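PDB 2YZC: uricase from Arthrobacter globiformis, which catalyses the oxidation of uric acid by molecular oxygen to 5-hydroxyisourate, the precursor of (S)-allantoin. Local coordinates for residues A[241-255]-A[269-283]. Residues are numbered along the deposited sequence; the frame is centred on the assembly and turned at random.
With 1AL (allantoate ion), chain I.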
loop_
_atom_site.group_PDB
_atom_site.type_symbol
_atom_site.label_atom_id
_atom_site.label_comp_id
_atom_site.label_asym_id
_atom_site.label_seq_id
_atom_site.Cartn_x
_atom_site.Cartn_y
_atom_site.Cartn_z
ATOM N N ASP A 241 22.318 16.054 -19.239
ATOM C CA ASP A 241 22.153 17.506 -19.172
ATOM C C ASP A 241 21.660 18.000 -17.824
ATOM O O ASP A 241 21.915 19.145 -17.441
ATOM C CB ASP A 241 21.188 17.984 -20.254
ATOM C CG ASP A 241 21.905 18.510 -21.479
ATOM O OD1 ASP A 241 23.152 18.439 -21.512
ATOM O OD2 ASP A 241 21.217 18.990 -22.403
ATOM N N GLU A 242 20.945 17.146 -17.104
ATOM C CA GLU A 242 20.424 17.540 -15.810
ATOM C C GLU A 242 19.937 16.344 -15.018
ATOM O O GLU A 242 19.587 15.307 -15.574
ATOM C CB GLU A 242 19.266 18.522 -15.987
ATOM C CG GLU A 242 18.189 18.016 -16.940
ATOM C CD GLU A 242 17.005 18.954 -17.036
ATOM O OE1 GLU A 242 16.222 18.826 -18.004
ATOM O OE2 GLU A 242 16.855 19.813 -16.139
ATOM N N ILE A 243 19.927 16.502 -13.706
ATOM C CA ILE A 243 19.451 15.447 -12.833
ATOM C C ILE A 243 18.582 16.118 -11.788
ATOM O O ILE A 243 18.922 17.183 -11.267
ATOM C CB ILE A 243 20.622 14.690 -12.167
ATOM C CG1 ILE A 243 20.071 13.607 -11.230
ATOM C CG2 ILE A 243 21.515 15.660 -11.408
ATOM C CD1 ILE A 243 21.127 12.688 -10.670
ATOM N N LYS A 244 17.437 15.510 -11.514
ATOM C CA LYS A 244 16.513 16.038 -10.529
ATOM C C LYS A 244 16.403 15.021 -9.417
ATOM O O LYS A 244 16.346 13.821 -9.677
ATOM C CB LYS A 244 15.133 16.262 -11.140
ATOM C CG LYS A 244 15.086 17.346 -12.196
ATOM C CD LYS A 244 13.659 17.626 -12.623
ATOM C CE LYS A 244 13.579 18.904 -13.443
ATOM N NZ LYS A 244 12.164 19.270 -13.715
ATOM N N MET A 245 16.374 15.504 -8.183
ATOM C CA MET A 245 16.250 14.609 -7.048
ATOM C C MET A 245 15.168 15.085 -6.096
ATOM O O MET A 245 14.919 16.286 -5.953
ATOM C CB MET A 245 17.581 14.507 -6.308
ATOM C CG MET A 245 18.658 13.798 -7.100
ATOM S SD MET A 245 20.280 13.981 -6.347
ATOM C CE MET A 245 20.854 15.417 -7.204
ATOM N N SER A 246 14.526 14.114 -5.457
ATOM C CA SER A 246 13.477 14.365 -4.487
ATOM C C SER A 246 13.892 13.491 -3.311
ATOM O O SER A 246 13.787 12.264 -3.370
ATOM C CB SER A 246 12.125 13.919 -5.041
ATOM O OG SER A 246 11.087 14.219 -4.128
ATOM N N LEU A 247 14.383 14.128 -2.254
ATOM C CA LEU A 247 14.866 13.402 -1.091
ATOM C C LEU A 247 14.146 13.717 0.205
ATOM O O LEU A 247 14.184 14.845 0.687
ATOM C CB LEU A 247 16.355 13.685 -0.890
ATOM C CG LEU A 247 17.290 13.463 -2.080
ATOM C CD1 LEU A 247 18.710 13.808 -1.677
ATOM C CD2 LEU A 247 17.202 12.015 -2.542
ATOM N N PRO A 248 13.462 12.723 0.784
ATOM C CA PRO A 248 12.774 13.001 2.042
ATOM C C PRO A 248 13.796 12.916 3.169
ATOM O O PRO A 248 14.786 12.184 3.062
ATOM C CB PRO A 248 11.745 11.874 2.130
ATOM C CG PRO A 248 12.443 10.734 1.452
ATOM C CD PRO A 248 13.058 11.414 0.238
ATOM N N ASN A 249 13.595 13.692 4.224
ATOM C CA ASN A 249 14.490 13.596 5.360
ATOM C C ASN A 249 13.663 12.770 6.338
ATOM O O ASN A 249 12.814 13.308 7.053
ATOM C CB ASN A 249 14.807 14.959 5.965
ATOM C CG ASN A 249 16.046 14.916 6.845
ATOM O OD1 ASN A 249 16.361 13.880 7.423
ATOM N ND2 ASN A 249 16.753 16.036 6.947
ATOM N N LYS A 250 13.888 11.460 6.333
ATOM C CA LYS A 250 13.147 10.540 7.189
ATOM C C LYS A 250 13.733 10.595 8.585
ATOM O O LYS A 250 14.771 10.007 8.872
ATOM C CB LYS A 250 13.215 9.130 6.602
ATOM C CG LYS A 250 12.810 9.119 5.130
ATOM C CD LYS A 250 12.377 7.755 4.644
ATOM C CE LYS A 250 13.514 6.772 4.621
ATOM N NZ LYS A 250 13.027 5.462 4.114
ATOM N N HIS A 251 13.037 11.321 9.446
ATOM C CA HIS A 251 13.482 11.556 10.810
ATOM C C HIS A 251 13.627 10.368 11.738
ATOM O O HIS A 251 12.716 9.565 11.906
ATOM C CB HIS A 251 12.570 12.595 11.462
ATOM C CG HIS A 251 12.443 13.863 10.675
ATOM N ND1 HIS A 251 11.224 14.423 10.357
ATOM C CD2 HIS A 251 13.382 14.679 10.139
ATOM C CE1 HIS A 251 11.418 15.529 9.659
ATOM N NE2 HIS A 251 12.719 15.707 9.513
ATOM N N HIS A 252 14.811 10.276 12.330
ATOM C CA HIS A 252 15.131 9.256 13.311
ATOM C C HIS A 252 15.423 10.101 14.535
ATOM O O HIS A 252 16.516 10.652 14.677
ATOM C CB HIS A 252 16.369 8.459 12.894
ATOM C CG HIS A 252 16.084 7.415 11.862
ATOM N ND1 HIS A 252 15.565 7.719 10.623
ATOM C CD2 HIS A 252 16.201 6.066 11.900
ATOM C CE1 HIS A 252 15.371 6.603 9.942
ATOM N NE2 HIS A 252 15.748 5.585 10.694
ATOM N N PHE A 253 14.419 10.239 15.392
ATOM C CA PHE A 253 14.553 11.051 16.594
ATOM C C PHE A 253 15.312 10.336 17.694
ATOM O O PHE A 253 14.998 9.200 18.035
ATOM C CB PHE A 253 13.167 11.449 17.103
ATOM C CG PHE A 253 12.393 12.295 16.139
ATOM C CD1 PHE A 253 12.738 13.629 15.930
ATOM C CD2 PHE A 253 11.324 11.758 15.427
ATOM C CE1 PHE A 253 12.025 14.420 15.024
ATOM C CE2 PHE A 253 10.603 12.538 14.520
ATOM C CZ PHE A 253 10.955 13.868 14.319
ATOM N N LEU A 254 16.319 11.010 18.241
ATOM C CA LEU A 254 17.114 10.455 19.328
ATOM C C LEU A 254 16.172 10.457 20.526
ATOM O O LEU A 254 15.747 11.514 20.982
ATOM C CB LEU A 254 18.325 11.352 19.601
ATOM C CG LEU A 254 19.358 10.900 20.636
ATOM C CD1 LEU A 254 20.056 9.637 20.161
ATOM C CD2 LEU A 254 20.375 12.021 20.848
ATOM N N VAL A 255 15.841 9.274 21.028
ATOM C CA VAL A 255 14.916 9.163 22.145
ATOM C C VAL A 255 15.478 9.726 23.447
ATOM O O VAL A 255 16.639 9.505 23.783
ATOM C CB VAL A 255 14.492 7.685 22.359
ATOM C CG1 VAL A 255 13.498 7.580 23.510
ATOM C CG2 VAL A 255 13.861 7.144 21.069
ATOM N N PHE A 269 17.026 5.312 18.566
ATOM C CA PHE A 269 16.172 6.220 17.803
ATOM C C PHE A 269 14.766 5.720 17.487
ATOM O O PHE A 269 14.510 4.516 17.399
ATOM C CB PHE A 269 16.837 6.581 16.462
ATOM C CG PHE A 269 18.236 7.114 16.591
ATOM C CD1 PHE A 269 19.305 6.256 16.849
ATOM C CD2 PHE A 269 18.488 8.476 16.447
ATOM C CE1 PHE A 269 20.611 6.752 16.961
ATOM C CE2 PHE A 269 19.781 8.981 16.556
ATOM C CZ PHE A 269 20.847 8.117 16.813
ATOM N N TYR A 270 13.862 6.675 17.304
ATOM C CA TYR A 270 12.484 6.400 16.924
ATOM C C TYR A 270 12.413 6.820 15.453
ATOM O O TYR A 270 12.639 7.985 15.131
ATOM C CB TYR A 270 11.529 7.246 17.777
ATOM C CG TYR A 270 10.167 7.514 17.158
ATOM C CD1 TYR A 270 9.641 8.811 17.127
ATOM C CD2 TYR A 270 9.399 6.481 16.616
ATOM C CE1 TYR A 270 8.390 9.071 16.571
ATOM C CE2 TYR A 270 8.142 6.730 16.058
ATOM C CZ TYR A 270 7.646 8.024 16.040
ATOM O OH TYR A 270 6.407 8.276 15.500
ATOM N N ALA A 271 12.135 5.877 14.558
ATOM C CA ALA A 271 12.044 6.209 13.137
ATOM C C ALA A 271 10.604 6.601 12.810
ATOM O O ALA A 271 9.749 5.735 12.626
ATOM C CB ALA A 271 12.471 5.012 12.286
ATOM N N ALA A 272 10.343 7.902 12.742
ATOM C CA ALA A 272 9.002 8.412 12.454
ATOM C C ALA A 272 8.571 8.243 10.997
ATOM O O ALA A 272 9.390 8.321 10.087
ATOM C CB ALA A 272 8.920 9.884 12.843
ATOM N N ASP A 273 7.275 8.022 10.786
ATOM C CA ASP A 273 6.722 7.858 9.443
ATOM C C ASP A 273 6.440 9.224 8.825
ATOM O O ASP A 273 6.999 9.575 7.786
ATOM C CB ASP A 273 5.420 7.055 9.502
ATOM C CG ASP A 273 5.637 5.626 9.958
ATOM O OD1 ASP A 273 4.674 5.013 10.464
ATOM O OD2 ASP A 273 6.763 5.111 9.800
ATOM N N ARG A 274 5.563 9.985 9.470
ATOM C CA ARG A 274 5.194 11.318 9.001
ATOM C C ARG A 274 5.074 12.249 10.208
ATOM O O ARG A 274 4.753 11.810 11.313
ATOM C CB ARG A 274 3.861 11.261 8.248
ATOM C CG ARG A 274 3.868 10.317 7.050
ATOM C CD ARG A 274 2.560 10.370 6.277
ATOM N NE ARG A 274 1.432 9.879 7.063
ATOM C CZ ARG A 274 0.167 9.939 6.663
ATOM N NH1 ARG A 274 -0.130 10.472 5.483
ATOM N NH2 ARG A 274 -0.799 9.468 7.442
ATOM N N PRO A 275 5.344 13.551 10.018
ATOM C CA PRO A 275 5.748 14.166 8.748
ATOM C C PRO A 275 7.233 13.943 8.459
ATOM O O PRO A 275 7.952 13.352 9.265
ATOM C CB PRO A 275 5.403 15.636 8.964
ATOM C CG PRO A 275 5.752 15.833 10.417
ATOM C CD PRO A 275 5.193 14.567 11.078
ATOM N N TYR A 276 7.686 14.399 7.296
ATOM C CA TYR A 276 9.087 14.264 6.927
ATOM C C TYR A 276 9.515 15.471 6.111
ATOM O O TYR A 276 8.700 16.102 5.443
ATOM C CB TYR A 276 9.334 12.988 6.107
ATOM C CG TYR A 276 8.396 12.802 4.929
ATOM C CD1 TYR A 276 7.132 12.249 5.110
ATOM C CD2 TYR A 276 8.769 13.183 3.634
ATOM C CE1 TYR A 276 6.254 12.070 4.039
ATOM C CE2 TYR A 276 7.891 13.008 2.548
ATOM C CZ TYR A 276 6.637 12.449 2.766
ATOM O OH TYR A 276 5.759 12.250 1.725
ATOM N N GLY A 277 10.795 15.804 6.180
ATOM C CA GLY A 277 11.273 16.919 5.390
ATOM C C GLY A 277 11.334 16.419 3.956
ATOM O O GLY A 277 11.557 15.231 3.723
ATOM N N LEU A 278 11.111 17.308 2.995
ATOM C CA LEU A 278 11.173 16.927 1.589
ATOM C C LEU A 278 11.999 17.992 0.884
ATOM O O LEU A 278 11.562 19.135 0.740
ATOM C CB LEU A 278 9.773 16.845 0.985
ATOM C CG LEU A 278 9.708 16.395 -0.477
ATOM C CD1 LEU A 278 10.394 15.034 -0.637
ATOM C CD2 LEU A 278 8.254 16.328 -0.925
ATOM N N ILE A 279 13.209 17.608 0.489
ATOM C CA ILE A 279 14.154 18.502 -0.177
ATOM C C ILE A 279 14.266 18.083 -1.641
ATOM O O ILE A 279 14.533 16.917 -1.939
ATOM C CB ILE A 279 15.544 18.427 0.517
ATOM C CG1 ILE A 279 15.538 19.247 1.814
ATOM C CG2 ILE A 279 16.628 18.971 -0.396
ATOM C CD1 ILE A 279 14.505 18.826 2.843
ATOM N N GLU A 280 14.064 19.032 -2.552
ATOM C CA GLU A 280 14.113 18.716 -3.975
ATOM C C GLU A 280 14.871 19.767 -4.777
ATOM O O GLU A 280 14.837 20.958 -4.456
ATOM C CB GLU A 280 12.688 18.588 -4.520
ATOM C CG GLU A 280 11.695 18.018 -3.506
ATOM C CD GLU A 280 10.338 17.711 -4.108
ATOM O OE1 GLU A 280 10.204 16.659 -4.763
ATOM O OE2 GLU A 280 9.407 18.526 -3.933
ATOM N N ALA A 281 15.545 19.327 -5.833
ATOM C CA ALA A 281 16.301 20.253 -6.658
ATOM C C ALA A 281 16.729 19.668 -7.989
ATOM O O ALA A 281 16.793 18.450 -8.172
ATOM C CB ALA A 281 17.527 20.742 -5.907
ATOM N N THR A 282 17.026 20.574 -8.913
ATOM C CA THR A 282 17.488 20.234 -10.243
ATOM C C THR A 282 18.919 20.751 -10.348
ATOM O O THR A 282 19.182 21.925 -10.070
ATOM C CB THR A 282 16.656 20.938 -11.331
ATOM O OG1 THR A 282 15.269 20.622 -11.169
ATOM C CG2 THR A 282 17.115 20.497 -12.713
ATOM N N ILE A 283 19.841 19.873 -10.720
ATOM C CA ILE A 283 21.234 20.255 -10.906
ATOM C C ILE A 283 21.419 20.168 -12.420
ATOM O O ILE A 283 21.216 19.107 -13.012
ATOM C CB ILE A 283 22.188 19.277 -10.194
ATOM C CG1 ILE A 283 21.914 19.283 -8.689
ATOM C CG2 ILE A 283 23.629 19.671 -10.452
ATOM C CD1 ILE A 283 22.149 20.629 -8.024
HETATM C C1 1AL I . 17.806 20.035 6.447
HETATM O O2 1AL I . 18.868 19.695 5.902
HETATM N N3 1AL I . 17.032 21.051 5.978
HETATM N N4 1AL I . 17.473 19.280 7.571
HETATM C C5 1AL I . 15.013 18.443 6.948
HETATM O O6 1AL I . 15.401 18.164 5.798
HETATM O O7 1AL I . 13.927 18.108 7.449
HETATM C C8 1AL I . 16.072 19.043 7.922
HETATM C C9 1AL I . 14.754 20.580 9.301
HETATM O O10 1AL I . 13.876 20.533 10.188
HETATM N N11 1AL I . 14.803 21.576 8.362
HETATM N N12 1AL I . 15.728 19.648 9.203
HETATM O O HOH W 1 8.355 13.424 11.976
HETATM O O HOH W 2 9.946 11.376 9.117
HETATM O O HOH W 3 11.994 7.928 9.763
#
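F269 takes L254 over one face of its ring, CD1 of the leucine standing 4.0 Å from the ring centroid. Y270 exchanges two backbone hydrogen bonds with F253, and their side chains lie alongside each other, pointing the same way, F253 CD2 against Y270 CD1. A271 sets its CB over the face of the H252 imidazole, offset toward the rim; that ring is held by ND1 donating 3.0 Å to K250 O. Next, A272 N reaches H251 O, a water donates to both H251 O and A272 O, and A272 CB meets the F253 ring at its edge. Here the strands part: a turn with a cis peptide before P275 faces H251. This is an antiparallel strand pair interrupted midway, in one of the two uricase-family (T-fold) domains of the chain, and the break opens on the active site. H251, of the charge relay system, turns NE2 toward allantoate O7 in a weak, 3.4 Å bond. Y276 lays CD2 3.6 Å from P248 CB, its OH bonded to E24 of a second subunit. G277, without a side chain, rests its CA against O7. Across from it N249 sends its amide away from the partner strand, chi1 -162° placing CG opposite the backbone N, and ND2 gives O6 a firmer bond of 2.8 Å. Paired backbone bonds then join I279 to L247, A281 to M245 and I283 to I243. I279 CD1 comes within 3.2 Å of allantoate O6. E280 OE1 accepts S246 OG at 2.7 Å on its anti side, 34° out of the carboxylate plane, and OE2 accepts NE2 of Q19 of that second subunit; an alanine here would probably leave the S246 hydroxyl and that Q19 amide without their carboxylate acceptor. T282 lies alongside K244, OG1 3.3 Å from CE.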